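PDB 1VPV: fatty acid-binding protein TM_1468 from Thermotoga maritima, which binds long-chain fatty acids such as palmitate and may take part in lipid transport or fatty acid metabolism. Local coordinates for residues V42-G47 with Y63-E68; P73-P78 with I280-G285; L101-S104 with G109-N112; S177-L182 with L212-K217. One frame throughout, in Å; residues are numbered along the deposited sequence.

Interaction 1 (V42-G47 with Y63-E68); sequences VVWEDG and YKRIRE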
loop_
_atom_site.group_PDB
_atom_site.type_symbol
_atom_site.label_atom_id
_atom_site.label_comp_id
_atom_site.label_asym_id
_atom_site.label_seq_id
_atom_site.Cartn_x
_atom_site.Cartn_y
_atom_site.Cartn_z
ATOM N N VAL A 42 -15.610 -3.324 2.204
ATOM C CA VAL A 42 -15.899 -4.014 0.977
ATOM C C VAL A 42 -17.424 -4.299 1.000
ATOM O O VAL A 42 -17.932 -4.936 1.927
ATOM C CB VAL A 42 -15.064 -5.323 0.884
ATOM C CG1 VAL A 42 -15.559 -6.224 -0.226
ATOM C CG2 VAL A 42 -13.631 -4.990 0.658
ATOM N N VAL A 43 -18.125 -3.803 -0.014
ATOM C CA VAL A 43 -19.574 -3.915 -0.117
ATOM C C VAL A 43 -19.930 -4.678 -1.381
ATOM O O VAL A 43 -19.702 -4.195 -2.475
ATOM C CB VAL A 43 -20.233 -2.523 -0.173
ATOM C CG1 VAL A 43 -21.741 -2.651 -0.196
ATOM C CG2 VAL A 43 -19.809 -1.712 1.043
ATOM N N TRP A 44 -20.498 -5.865 -1.214
ATOM C CA TRP A 44 -20.973 -6.704 -2.323
ATOM C C TRP A 44 -22.323 -6.268 -2.861
ATOM O O TRP A 44 -23.110 -5.637 -2.148
ATOM C CB TRP A 44 -21.137 -8.140 -1.848
ATOM C CG TRP A 44 -19.909 -8.695 -1.347
ATOM C CD1 TRP A 44 -19.434 -8.598 -0.076
ATOM C CD2 TRP A 44 -18.933 -9.414 -2.093
ATOM N NE1 TRP A 44 -18.232 -9.224 0.021
ATOM C CE2 TRP A 44 -17.900 -9.751 -1.199
ATOM C CE3 TRP A 44 -18.846 -9.840 -3.414
ATOM C CZ2 TRP A 44 -16.776 -10.508 -1.585
ATOM C CZ3 TRP A 44 -17.717 -10.578 -3.815
ATOM C CH2 TRP A 44 -16.695 -10.902 -2.892
ATOM N N GLU A 45 -22.597 -6.669 -4.101
ATOM C CA GLU A 45 -23.822 -6.305 -4.820
ATOM C C GLU A 45 -25.109 -6.459 -3.976
ATOM O O GLU A 45 -26.002 -5.631 -4.075
ATOM C CB GLU A 45 -23.941 -7.139 -6.117
ATOM C CG GLU A 45 -24.351 -6.324 -7.318
ATOM C CD GLU A 45 -24.510 -7.162 -8.607
ATOM O OE1 GLU A 45 -23.730 -8.133 -8.818
ATOM O OE2 GLU A 45 -25.429 -6.829 -9.411
ATOM N N ASP A 46 -25.181 -7.521 -3.166
ATOM C CA ASP A 46 -26.354 -7.834 -2.343
ATOM C C ASP A 46 -26.438 -7.001 -1.033
ATOM O O ASP A 46 -27.308 -7.233 -0.206
ATOM C CB ASP A 46 -26.365 -9.334 -1.984
ATOM C CG ASP A 46 -25.084 -9.778 -1.265
ATOM O OD1 ASP A 46 -24.246 -8.917 -0.917
ATOM O OD2 ASP A 46 -24.903 -10.984 -1.039
ATOM N N GLY A 47 -25.523 -6.059 -0.838
ATOM C CA GLY A 47 -25.589 -5.157 0.310
ATOM C C GLY A 47 -24.832 -5.671 1.516
ATOM O O GLY A 47 -24.786 -5.012 2.524
ATOM N N TYR A 63 -9.830 -14.186 -0.215
ATOM C CA TYR A 63 -9.239 -14.617 -1.460
ATOM C C TYR A 63 -10.071 -15.752 -2.043
ATOM O O TYR A 63 -10.287 -15.824 -3.235
ATOM C CB TYR A 63 -7.782 -15.107 -1.256
ATOM C CG TYR A 63 -6.703 -14.038 -1.095
ATOM C CD1 TYR A 63 -6.864 -12.738 -1.585
ATOM C CD2 TYR A 63 -5.483 -14.359 -0.497
ATOM C CE1 TYR A 63 -5.846 -11.787 -1.452
ATOM C CE2 TYR A 63 -4.465 -13.420 -0.383
ATOM C CZ TYR A 63 -4.648 -12.143 -0.858
ATOM O OH TYR A 63 -3.623 -11.209 -0.716
ATOM N N LYS A 64 -10.515 -16.649 -1.189
ATOM C CA LYS A 64 -11.229 -17.786 -1.649
ATOM C C LYS A 64 -12.591 -17.330 -2.189
ATOM O O LYS A 64 -12.961 -17.713 -3.299
ATOM C CB LYS A 64 -11.352 -18.796 -0.508
ATOM C CG LYS A 64 -11.955 -20.106 -0.891
ATOM C CD LYS A 64 -12.386 -20.904 0.340
ATOM C CE LYS A 64 -13.765 -20.474 0.853
ATOM N NZ LYS A 64 -14.897 -21.259 0.253
ATOM N N ARG A 65 -13.293 -16.484 -1.423
ATOM C CA ARG A 65 -14.606 -15.974 -1.797
ATOM C C ARG A 65 -14.586 -15.073 -3.032
ATOM O O ARG A 65 -15.479 -15.173 -3.840
ATOM C CB ARG A 65 -15.297 -15.279 -0.624
ATOM C CG ARG A 65 -15.842 -16.292 0.459
ATOM C CD ARG A 65 -16.476 -15.636 1.707
ATOM N NE ARG A 65 -15.498 -14.789 2.396
ATOM C CZ ARG A 65 -15.506 -13.454 2.396
ATOM N NH1 ARG A 65 -16.432 -12.763 1.734
ATOM N NH2 ARG A 65 -14.558 -12.796 3.042
ATOM N N ILE A 66 -13.559 -14.247 -3.238
ATOM C CA ILE A 66 -13.531 -13.404 -4.424
ATOM C C ILE A 66 -13.145 -14.188 -5.696
ATOM O O ILE A 66 -13.694 -13.919 -6.750
ATOM C CB ILE A 66 -12.699 -12.094 -4.266
ATOM C CG1 ILE A 66 -12.964 -11.142 -5.442
ATOM C CG2 ILE A 66 -11.210 -12.362 -4.184
ATOM C CD1 ILE A 66 -12.612 -9.707 -5.140
ATOM N N ARG A 67 -12.253 -15.163 -5.611
ATOM C CA ARG A 67 -12.012 -16.055 -6.762
ATOM C C ARG A 67 -13.294 -16.779 -7.214
ATOM O O ARG A 67 -13.502 -17.014 -8.390
ATOM C CB ARG A 67 -10.929 -17.089 -6.411
ATOM C CG ARG A 67 -9.512 -16.489 -6.322
ATOM C CD ARG A 67 -8.426 -17.571 -6.226
ATOM N NE ARG A 67 -7.078 -16.991 -6.302
ATOM C CZ ARG A 67 -6.417 -16.728 -7.428
ATOM N NH1 ARG A 67 -6.964 -16.942 -8.607
ATOM N NH2 ARG A 67 -5.204 -16.189 -7.380
ATOM N N GLU A 68 -14.140 -17.124 -6.247
ATOM C CA GLU A 68 -15.389 -17.873 -6.470
ATOM C C GLU A 68 -16.606 -17.058 -6.873
ATOM O O GLU A 68 -17.466 -17.561 -7.539
ATOM C CB GLU A 68 -15.815 -18.521 -5.159
ATOM C CG GLU A 68 -15.683 -19.988 -5.093
ATOM C CD GLU A 68 -15.865 -20.462 -3.673
ATOM O OE1 GLU A 68 -16.607 -19.788 -2.904
ATOM O OE2 GLU A 68 -15.238 -21.483 -3.321
#
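The six-membered ring of W44 reaches over to helix 56-68 and overlaps R65 and I66. In the DegV fold this is where the end of strand 35-43, just before the type I turn W44-G47, meets the last turn or so of helix 56-68, which comes later in the chain, beyond strand 49-51. Contact rests on the far end of the indole. CH2 of W44 lies 4.3 Å from I66 CA and 4.4 Å from I66 CB, with I66 CA at the ring edge, close to its plane. CZ2 meets the guanidinium of R65, 4.0 Å from NH1; the two flat groups are turned 63° apart, so they do not stack. W44 carries CG anti to its carbonyl carbon (chi1 -59°), which sends the indole from the strand end toward the helix. The two polar groups share a partner: E50 accepts a hydrogen bond from W44 NE1 and forms a salt bridge with R65 NH1, so one carboxylate probably fixes both the indole and the guanidinium. N61, one turn earlier in the helix, takes the NE of R65. Beyond the indole, the turn closes with G47 N donating to W44 O at 2.8 Å.

Interaction 2 (P73-P78 with I280-G285); sequences PKTSQP and ITTHVG. With PLM (palmitic acid), chain D.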
loop_
_atom_site.group_PDB
_atom_site.type_symbol
_atom_site.label_atom_id
_atom_site.label_comp_id
_atom_site.label_asym_id
_atom_site.label_seq_id
_atom_site.Cartn_x
_atom_site.Cartn_y
_atom_site.Cartn_z
ATOM N N PRO A 73 -17.065 -6.817 -5.663
ATOM C CA PRO A 73 -17.715 -5.812 -4.834
ATOM C C PRO A 73 -17.115 -4.433 -5.068
ATOM O O PRO A 73 -16.132 -4.289 -5.797
ATOM C CB PRO A 73 -17.381 -6.278 -3.422
ATOM C CG PRO A 73 -16.136 -7.036 -3.541
ATOM C CD PRO A 73 -16.005 -7.536 -4.943
ATOM N N LYS A 74 -17.693 -3.452 -4.393
ATOM C CA LYS A 74 -17.187 -2.101 -4.327
ATOM C C LYS A 74 -16.530 -1.861 -2.957
ATOM O O LYS A 74 -16.672 -2.651 -2.044
ATOM C CB LYS A 74 -18.353 -1.127 -4.536
ATOM C CG LYS A 74 -19.175 -1.456 -5.776
ATOM C CD LYS A 74 -20.082 -0.287 -6.259
ATOM C CE LYS A 74 -20.967 -0.661 -7.483
ATOM N NZ LYS A 74 -20.302 -1.526 -8.522
ATOM N N THR A 75 -15.862 -0.730 -2.814
ATOM C CA THR A 75 -15.133 -0.392 -1.605
ATOM C C THR A 75 -15.573 0.986 -1.107
ATOM O O THR A 75 -16.035 1.801 -1.887
ATOM C CB THR A 75 -13.580 -0.381 -1.881
ATOM O OG1 THR A 75 -13.259 0.628 -2.859
ATOM C CG2 THR A 75 -13.102 -1.741 -2.378
ATOM N N SER A 76 -15.477 1.238 0.187
ATOM C CA SER A 76 -15.657 2.597 0.674
ATOM C C SER A 76 -14.615 2.904 1.723
ATOM O O SER A 76 -14.130 2.007 2.388
ATOM C CB SER A 76 -17.038 2.767 1.280
ATOM O OG SER A 76 -17.089 2.092 2.519
ATOM N N GLN A 77 -14.297 4.175 1.896
ATOM C CA GLN A 77 -13.370 4.600 2.962
ATOM C C GLN A 77 -13.954 4.436 4.359
ATOM O O GLN A 77 -15.156 4.205 4.513
ATOM C CB GLN A 77 -12.937 6.053 2.766
ATOM C CG GLN A 77 -13.910 7.080 3.286
ATOM C CD GLN A 77 -14.916 7.518 2.239
ATOM O OE1 GLN A 77 -15.655 6.702 1.687
ATOM N NE2 GLN A 77 -14.940 8.809 1.952
ATOM N N PRO A 78 -13.108 4.596 5.394
ATOM C CA PRO A 78 -13.657 4.616 6.757
ATOM C C PRO A 78 -14.352 5.951 7.009
ATOM O O PRO A 78 -13.996 6.985 6.399
ATOM C CB PRO A 78 -12.406 4.504 7.653
ATOM C CG PRO A 78 -11.211 4.248 6.692
ATOM C CD PRO A 78 -11.652 4.848 5.404
ATOM N N ILE A 280 -7.549 -3.619 -1.728
ATOM C CA ILE A 280 -6.634 -3.590 -2.847
ATOM C C ILE A 280 -6.965 -4.729 -3.846
ATOM O O ILE A 280 -7.060 -4.514 -5.070
ATOM C CB ILE A 280 -5.183 -3.597 -2.351
ATOM C CG1 ILE A 280 -4.864 -2.238 -1.690
ATOM C CG2 ILE A 280 -4.223 -3.902 -3.474
ATOM C CD1 ILE A 280 -4.679 -1.091 -2.663
ATOM N N THR A 281 -7.199 -5.914 -3.311
ATOM C CA THR A 281 -7.528 -7.062 -4.151
ATOM C C THR A 281 -8.758 -6.823 -4.999
ATOM O O THR A 281 -8.826 -7.233 -6.165
ATOM C CB THR A 281 -7.778 -8.303 -3.289
ATOM O OG1 THR A 281 -6.598 -8.554 -2.534
ATOM C CG2 THR A 281 -8.043 -9.514 -4.150
ATOM N N THR A 282 -9.748 -6.195 -4.381
ATOM C CA THR A 282 -11.033 -5.952 -5.012
ATOM C C THR A 282 -10.803 -5.141 -6.264
ATOM O O THR A 282 -11.433 -5.401 -7.302
ATOM C CB THR A 282 -12.002 -5.257 -4.033
ATOM O OG1 THR A 282 -12.496 -6.226 -3.068
ATOM C CG2 THR A 282 -13.178 -4.614 -4.793
ATOM N N HIS A 283 -9.859 -4.202 -6.180
ATOM C CA HIS A 283 -9.559 -3.305 -7.286
ATOM C C HIS A 283 -8.589 -3.895 -8.286
ATOM O O HIS A 283 -8.683 -3.547 -9.452
ATOM C CB HIS A 283 -8.970 -1.984 -6.787
ATOM C CG HIS A 283 -9.986 -1.065 -6.242
ATOM N ND1 HIS A 283 -10.569 -0.084 -7.009
ATOM C CD2 HIS A 283 -10.557 -0.989 -5.015
ATOM C CE1 HIS A 283 -11.468 0.556 -6.276
ATOM N NE2 HIS A 283 -11.455 0.046 -5.054
ATOM N N VAL A 284 -7.642 -4.735 -7.853
ATOM C CA VAL A 284 -6.594 -5.184 -8.790
ATOM C C VAL A 284 -6.877 -6.520 -9.395
ATOM O O VAL A 284 -6.431 -6.806 -10.516
ATOM C CB VAL A 284 -5.139 -5.196 -8.205
ATOM C CG1 VAL A 284 -4.659 -3.788 -7.959
ATOM C CG2 VAL A 284 -5.041 -6.012 -6.952
ATOM N N GLY A 285 -7.612 -7.336 -8.640
ATOM C CA GLY A 285 -7.981 -8.678 -9.067
ATOM C C GLY A 285 -6.964 -9.718 -8.598
ATOM O O GLY A 285 -5.771 -9.419 -8.460
HETATM C C1 PLM D . -11.874 3.508 -1.127
HETATM O O1 PLM D . -11.855 4.659 -0.601
HETATM O O2 PLM D . -12.966 2.935 -1.442
HETATM C C2 PLM D . -10.550 2.813 -1.350
HETATM C C3 PLM D . -10.124 2.891 -2.801
HETATM C C4 PLM D . -8.865 2.062 -3.020
HETATM C C5 PLM D . -8.498 2.097 -4.500
HETATM C C6 PLM D . -7.262 1.290 -4.802
HETATM C C7 PLM D . -6.851 1.374 -6.264
HETATM C C8 PLM D . -5.876 0.257 -6.626
HETATM C C9 PLM D . -4.491 0.527 -6.080
HETATM C CA PLM D . -3.535 -0.615 -6.359
HETATM C CB PLM D . -2.121 -0.245 -5.937
HETATM C CC PLM D . -1.227 -1.482 -5.940
HETATM C CD PLM D . 0.254 -1.134 -5.682
HETATM C CE PLM D . 1.108 -2.370 -5.465
HETATM C CF PLM D . 2.594 -2.052 -5.394
HETATM C CG PLM D . 3.035 -1.606 -3.997
#
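One hydroxyl, OG1 of T75, stands between a histidine and the ligand: it accepts from H283 NE2 at 2.9 Å and donates to palmitate O2 at 2.7 Å. The imidazole is used edge-on, T75 OG1 lying only 6° out of its plane. The acyl chain crosses one face of the same ring, palmitate C5 sitting over the ring centre and 3.6 Å from H283 NE2. T75 holds OG1 between its backbone N and carbonyl carbon (chi1 62°), which leaves CG2 to pack on T282 CG2 at 3.8 Å. This is the fatty acid site of the DegV fold, where strand 74-76 faces the C-terminal end of helix 278-284; S108 OG supplies another hydrogen bond to the ligand. With an alanine in place of H283, the T75 hydroxyl would probably lose its N-H donor and be freer to turn from the carboxylate, and the tail near C5 would lose the ring that covers it. Farther down the acyl tail, I280 CD1 and V284 CG1 touch its middle, I280 CD1 lying 3.8 Å from palmitate C9. P73 lays its ring carbon CG 3.8 Å from T282 OG1, a hydroxyl whose hydrogen bond goes back to K278 O.

Interaction 3 (L101-S104 with G109-N112); sequences LTLS and GTYN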
loop_
_atom_site.group_PDB
_atom_site.type_symbol
_atom_site.label_atom_id
_atom_site.label_comp_id
_atom_site.label_asym_id
_atom_site.label_seq_id
_atom_site.Cartn_x
_atom_site.Cartn_y
_atom_site.Cartn_z
ATOM N N LEU A 101 -0.743 7.793 8.080
ATOM C CA LEU A 101 -0.326 7.736 6.676
ATOM C C LEU A 101 -1.425 7.052 5.905
ATOM O O LEU A 101 -1.734 5.877 6.156
ATOM C CB LEU A 101 0.976 6.913 6.515
ATOM C CG LEU A 101 2.235 7.718 6.795
ATOM C CD1 LEU A 101 2.384 7.892 8.255
ATOM C CD2 LEU A 101 3.471 7.065 6.231
ATOM N N THR A 102 -2.050 7.785 4.999
ATOM C CA THR A 102 -3.132 7.227 4.193
ATOM C C THR A 102 -2.725 7.062 2.771
ATOM O O THR A 102 -1.836 7.760 2.270
ATOM C CB THR A 102 -4.364 8.114 4.158
ATOM O OG1 THR A 102 -4.101 9.285 3.360
ATOM C CG2 THR A 102 -4.805 8.483 5.577
ATOM N N LEU A 103 -3.443 6.184 2.093
ATOM C CA LEU A 103 -3.340 6.120 0.638
ATOM C C LEU A 103 -3.676 7.479 -0.027
ATOM O O LEU A 103 -4.326 8.351 0.555
ATOM C CB LEU A 103 -4.195 4.967 0.069
ATOM C CG LEU A 103 -5.686 5.171 -0.096
ATOM C CD1 LEU A 103 -6.197 4.213 -1.131
ATOM C CD2 LEU A 103 -6.470 5.042 1.204
ATOM N N SER A 104 -3.204 7.624 -1.254
ATOM C CA SER A 104 -3.364 8.840 -2.033
ATOM C C SER A 104 -4.743 9.465 -1.918
ATOM O O SER A 104 -5.772 8.799 -2.133
ATOM C CB SER A 104 -3.091 8.552 -3.507
ATOM O OG SER A 104 -3.549 9.647 -4.294
ATOM N N GLY A 109 -11.205 8.953 -0.418
ATOM C CA GLY A 109 -11.530 9.960 0.643
ATOM C C GLY A 109 -11.019 9.572 2.042
ATOM O O GLY A 109 -11.340 10.209 3.041
ATOM N N THR A 110 -10.199 8.522 2.120
ATOM C CA THR A 110 -9.647 8.136 3.403
ATOM C C THR A 110 -8.888 9.291 4.066
ATOM O O THR A 110 -9.092 9.583 5.252
ATOM C CB THR A 110 -8.760 6.903 3.251
ATOM O OG1 THR A 110 -9.558 5.838 2.717
ATOM C CG2 THR A 110 -8.210 6.479 4.599
ATOM N N TYR A 111 -8.045 9.960 3.291
ATOM C CA TYR A 111 -7.314 11.114 3.783
ATOM C C TYR A 111 -8.271 12.171 4.297
ATOM O O TYR A 111 -8.031 12.765 5.363
ATOM C CB TYR A 111 -6.392 11.690 2.701
ATOM C CG TYR A 111 -5.773 13.010 3.063
ATOM C CD1 TYR A 111 -4.605 13.070 3.799
ATOM C CD2 TYR A 111 -6.363 14.215 2.668
ATOM C CE1 TYR A 111 -4.037 14.292 4.138
ATOM C CE2 TYR A 111 -5.809 15.437 3.007
ATOM C CZ TYR A 111 -4.644 15.459 3.742
ATOM O OH TYR A 111 -4.082 16.658 4.082
ATOM N N ASN A 112 -9.367 12.404 3.574
ATOM C CA ASN A 112 -10.322 13.401 4.024
ATOM C C ASN A 112 -10.916 13.039 5.373
ATOM O O ASN A 112 -10.931 13.885 6.261
ATOM C CB ASN A 112 -11.403 13.688 2.978
ATOM C CG ASN A 112 -10.909 14.651 1.886
ATOM O OD1 ASN A 112 -9.813 15.227 1.992
ATOM N ND2 ASN A 112 -11.709 14.822 0.831
HETATM O O HOH W 1 -7.088 8.902 0.844
#
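Strand 97-102 and helix 110-118 open a beta-alpha-beta unit that continues into strand 125-129, and this contact joins the end of the strand to the first turn of the helix. T102 meets the helix at two points. Its OG1 lies 3.4 Å from Y111 CB, at the edge of the tyrosine ring and in its plane, the two side chains crossing at about a right angle; its CG2 packs 4.1 Å from T110 CG2, those two side chains sliding past each other in opposite directions. Y111 has CG anti to the backbone N (chi1 171°), which carries the ring away from the strand end while CB stays against T102, and the ring goes on to touch V127 and D129. L103 reaches T110 with CD2, 3.5 Å from OG1, and also touches the palmitate.

The polar side of the contact centres on L103 O. T102 OG1 donates to it at 3.0 Å, from 32° out of the carbonyl plane. Water 1 lies 2.8 Å from the same oxygen, to which it can donate, and accepts from Y111 N, in the first turn of the helix. A valine in place of T102 would probably keep the methyl packing on T110 but leave L103 O without its hydroxyl donor, with less to hold the turn after the strand. T110 OG1 bonds to S108 OG, which also hydrogen-bonds the palmitate. The chemistry implies that the hydroxyl of T102 braces the backbone of its own segment, while the polar link from L103 O to the helix runs through water 1, with apolar carbons packing beside it.

Interaction 4 (S177-L182 with L212-K217); sequences SNFDYL and LIPYRK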
loop_
_atom_site.group_PDB
_atom_site.type_symbol
_atom_site.label_atom_id
_atom_site.label_comp_id
_atom_site.label_asym_id
_atom_site.label_seq_id
_atom_site.Cartn_x
_atom_site.Cartn_y
_atom_site.Cartn_z
ATOM N N SER A 177 -3.422 -9.211 -14.357
ATOM C CA SER A 177 -3.675 -10.037 -15.525
ATOM C C SER A 177 -5.048 -9.775 -16.149
ATOM O O SER A 177 -5.292 -10.143 -17.307
ATOM C CB SER A 177 -3.527 -11.511 -15.175
ATOM O OG SER A 177 -4.526 -11.855 -14.219
ATOM N N ASN A 178 -5.933 -9.108 -15.423
ATOM C CA ASN A 178 -7.265 -8.837 -15.927
ATOM C C ASN A 178 -7.681 -7.415 -15.580
ATOM O O ASN A 178 -8.181 -7.118 -14.454
ATOM C CB ASN A 178 -8.265 -9.889 -15.399
ATOM C CG ASN A 178 -9.672 -9.567 -15.803
ATOM O OD1 ASN A 178 -9.914 -8.519 -16.407
ATOM N ND2 ASN A 178 -10.601 -10.426 -15.482
ATOM N N PHE A 179 -7.535 -6.533 -16.562
ATOM C CA PHE A 179 -7.665 -5.072 -16.333
ATOM C C PHE A 179 -9.037 -4.635 -15.906
ATOM O O PHE A 179 -9.194 -3.541 -15.390
ATOM C CB PHE A 179 -7.330 -4.304 -17.613
ATOM C CG PHE A 179 -7.001 -2.852 -17.404
ATOM C CD1 PHE A 179 -6.001 -2.463 -16.527
ATOM C CD2 PHE A 179 -7.651 -1.864 -18.153
ATOM C CE1 PHE A 179 -5.670 -1.092 -16.358
ATOM C CE2 PHE A 179 -7.318 -0.508 -18.005
ATOM C CZ PHE A 179 -6.338 -0.130 -17.093
ATOM N N ASP A 180 -10.036 -5.458 -16.204
ATOM C CA ASP A 180 -11.428 -5.174 -15.863
ATOM C C ASP A 180 -11.707 -4.851 -14.409
ATOM O O ASP A 180 -12.615 -4.105 -14.114
ATOM C CB ASP A 180 -12.303 -6.351 -16.248
ATOM C CG ASP A 180 -12.547 -6.419 -17.725
ATOM O OD1 ASP A 180 -12.412 -5.365 -18.380
ATOM O OD2 ASP A 180 -12.902 -7.508 -18.227
ATOM N N TYR A 181 -10.940 -5.417 -13.501
ATOM C CA TYR A 181 -11.083 -5.103 -12.090
ATOM C C TYR A 181 -10.771 -3.637 -11.809
ATOM O O TYR A 181 -11.585 -2.921 -11.194
ATOM C CB TYR A 181 -10.182 -5.993 -11.270
ATOM C CG TYR A 181 -10.667 -7.435 -11.095
ATOM C CD1 TYR A 181 -10.297 -8.429 -11.978
ATOM C CD2 TYR A 181 -11.420 -7.803 -9.986
ATOM C CE1 TYR A 181 -10.710 -9.743 -11.780
ATOM C CE2 TYR A 181 -11.827 -9.103 -9.790
ATOM C CZ TYR A 181 -11.482 -10.056 -10.687
ATOM O OH TYR A 181 -11.899 -11.332 -10.498
ATOM N N LEU A 182 -9.611 -3.175 -12.265
ATOM C CA LEU A 182 -9.264 -1.760 -12.096
ATOM C C LEU A 182 -10.283 -0.833 -12.767
ATOM O O LEU A 182 -10.696 0.194 -12.201
ATOM C CB LEU A 182 -7.871 -1.490 -12.643
ATOM C CG LEU A 182 -6.733 -1.908 -11.708
ATOM C CD1 LEU A 182 -5.418 -1.818 -12.443
ATOM C CD2 LEU A 182 -6.702 -0.946 -10.523
ATOM N N LEU A 212 -2.968 6.346 -10.655
ATOM C CA LEU A 212 -2.621 5.053 -11.282
ATOM C C LEU A 212 -2.390 5.193 -12.766
ATOM O O LEU A 212 -3.266 5.638 -13.478
ATOM C CB LEU A 212 -3.726 4.017 -11.125
ATOM C CG LEU A 212 -3.718 3.170 -9.895
ATOM C CD1 LEU A 212 -4.914 2.156 -9.981
ATOM C CD2 LEU A 212 -2.356 2.472 -9.775
ATOM N N ILE A 213 -1.222 4.776 -13.222
ATOM C CA ILE A 213 -0.841 4.947 -14.593
ATOM C C ILE A 213 -0.413 3.612 -15.215
ATOM O O ILE A 213 0.656 3.089 -14.896
ATOM C CB ILE A 213 0.323 5.920 -14.688
ATOM C CG1 ILE A 213 0.064 7.140 -13.782
ATOM C CG2 ILE A 213 0.602 6.295 -16.193
ATOM C CD1 ILE A 213 -1.080 8.031 -14.201
ATOM N N PRO A 214 -1.233 3.074 -16.127
ATOM C CA PRO A 214 -0.787 1.910 -16.911
ATOM C C PRO A 214 0.287 2.404 -17.839
ATOM O O PRO A 214 0.121 3.461 -18.432
ATOM C CB PRO A 214 -2.019 1.489 -17.734
ATOM C CG PRO A 214 -3.140 2.406 -17.353
ATOM C CD PRO A 214 -2.572 3.554 -16.511
ATOM N N TYR A 215 1.391 1.692 -17.951
ATOM C CA TYR A 215 2.451 2.167 -18.851
ATOM C C TYR A 215 2.929 1.112 -19.877
ATOM O O TYR A 215 3.631 1.455 -20.826
ATOM C CB TYR A 215 3.604 2.723 -18.006
ATOM C CG TYR A 215 4.355 1.677 -17.261
ATOM C CD1 TYR A 215 3.967 1.286 -15.995
ATOM C CD2 TYR A 215 5.451 1.041 -17.847
ATOM C CE1 TYR A 215 4.657 0.309 -15.308
ATOM C CE2 TYR A 215 6.129 0.052 -17.188
ATOM C CZ TYR A 215 5.750 -0.305 -15.922
ATOM O OH TYR A 215 6.470 -1.274 -15.247
ATOM N N ARG A 216 2.536 -0.151 -19.710
ATOM C CA ARG A 216 2.941 -1.204 -20.641
ATOM C C ARG A 216 1.984 -2.387 -20.622
ATOM O O ARG A 216 1.445 -2.744 -19.580
ATOM C CB ARG A 216 4.344 -1.698 -20.294
ATOM C CG ARG A 216 5.172 -2.037 -21.481
ATOM C CD ARG A 216 6.611 -2.089 -21.110
ATOM N NE ARG A 216 7.401 -2.795 -22.109
ATOM C CZ ARG A 216 8.660 -3.198 -21.935
ATOM N NH1 ARG A 216 9.287 -2.973 -20.785
ATOM N NH2 ARG A 216 9.297 -3.838 -22.922
ATOM N N LYS A 217 1.754 -2.956 -21.791
ATOM C CA LYS A 217 1.046 -4.220 -21.939
ATOM C C LYS A 217 2.077 -5.167 -22.464
ATOM O O LYS A 217 2.749 -4.869 -23.440
ATOM C CB LYS A 217 -0.073 -4.154 -22.978
ATOM C CG LYS A 217 -1.089 -3.053 -22.745
ATOM C CD LYS A 217 -1.884 -2.679 -24.043
ATOM C CE LYS A 217 -3.142 -3.542 -24.180
ATOM N NZ LYS A 217 -4.077 -3.035 -25.233
#
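L182 and L212 meet methyl to methyl, CD2 against CD1 at 3.6 Å, their side chains crossing at about a right angle. In this DegV fold the contact joins the region leading into helix 180-185, and L182 in it, to strand 211-219, an outermost strand of the second sheet. Beside the leucines, F179 brings the far end of its ring to the proline: CZ lies 4.1 Å from P214 CG, met obliquely. F179 carries CG anti to its backbone N (chi1 -161°), and this swings the phenyl out from the turn toward the strand. L212 and P214, two residues apart, thus present their side chains to segment 177-182 on the same strand face. One shell out, strand 201-208 touches both residues of that segment, V203 against F179 and L205 against L182, while F174 of strand 170-176 packs on L212. L212 also touches the palmitate, so this apolar patch adjoins the ligand. Farther along the strand, Y215 and R216 both face C204, a classic beta bulge. N178 precedes the turn that leads into the helix and caps it, OD1 accepting from D180 N at 3.1 Å with an N-H...O angle of 141°.

Interaction 2 touches each of the other three and supplies T75, which hydrogen-bonds the palmitate carboxylate; S108 also bonds the ligand. Interaction 1 adjoins it directly, centres 10 Å apart, through a probable hydrogen bond from V43 N to K74 O at 2.7 Å and through V42 CG1 packing on P73 CG. Interaction 3 touches it where Q77 CB comes 3.4 Å from T110 OG1; the side chain of L103 there lies about 4 Å from the ligand. Interaction 4 meets the end of helix 278-284, with H283 O 3.4 Å from L182 CG, and the side chain of its L212 also lies about 4 Å from the palmitate. Interactions 3 and 4 do not touch, their centres being 22 Å apart.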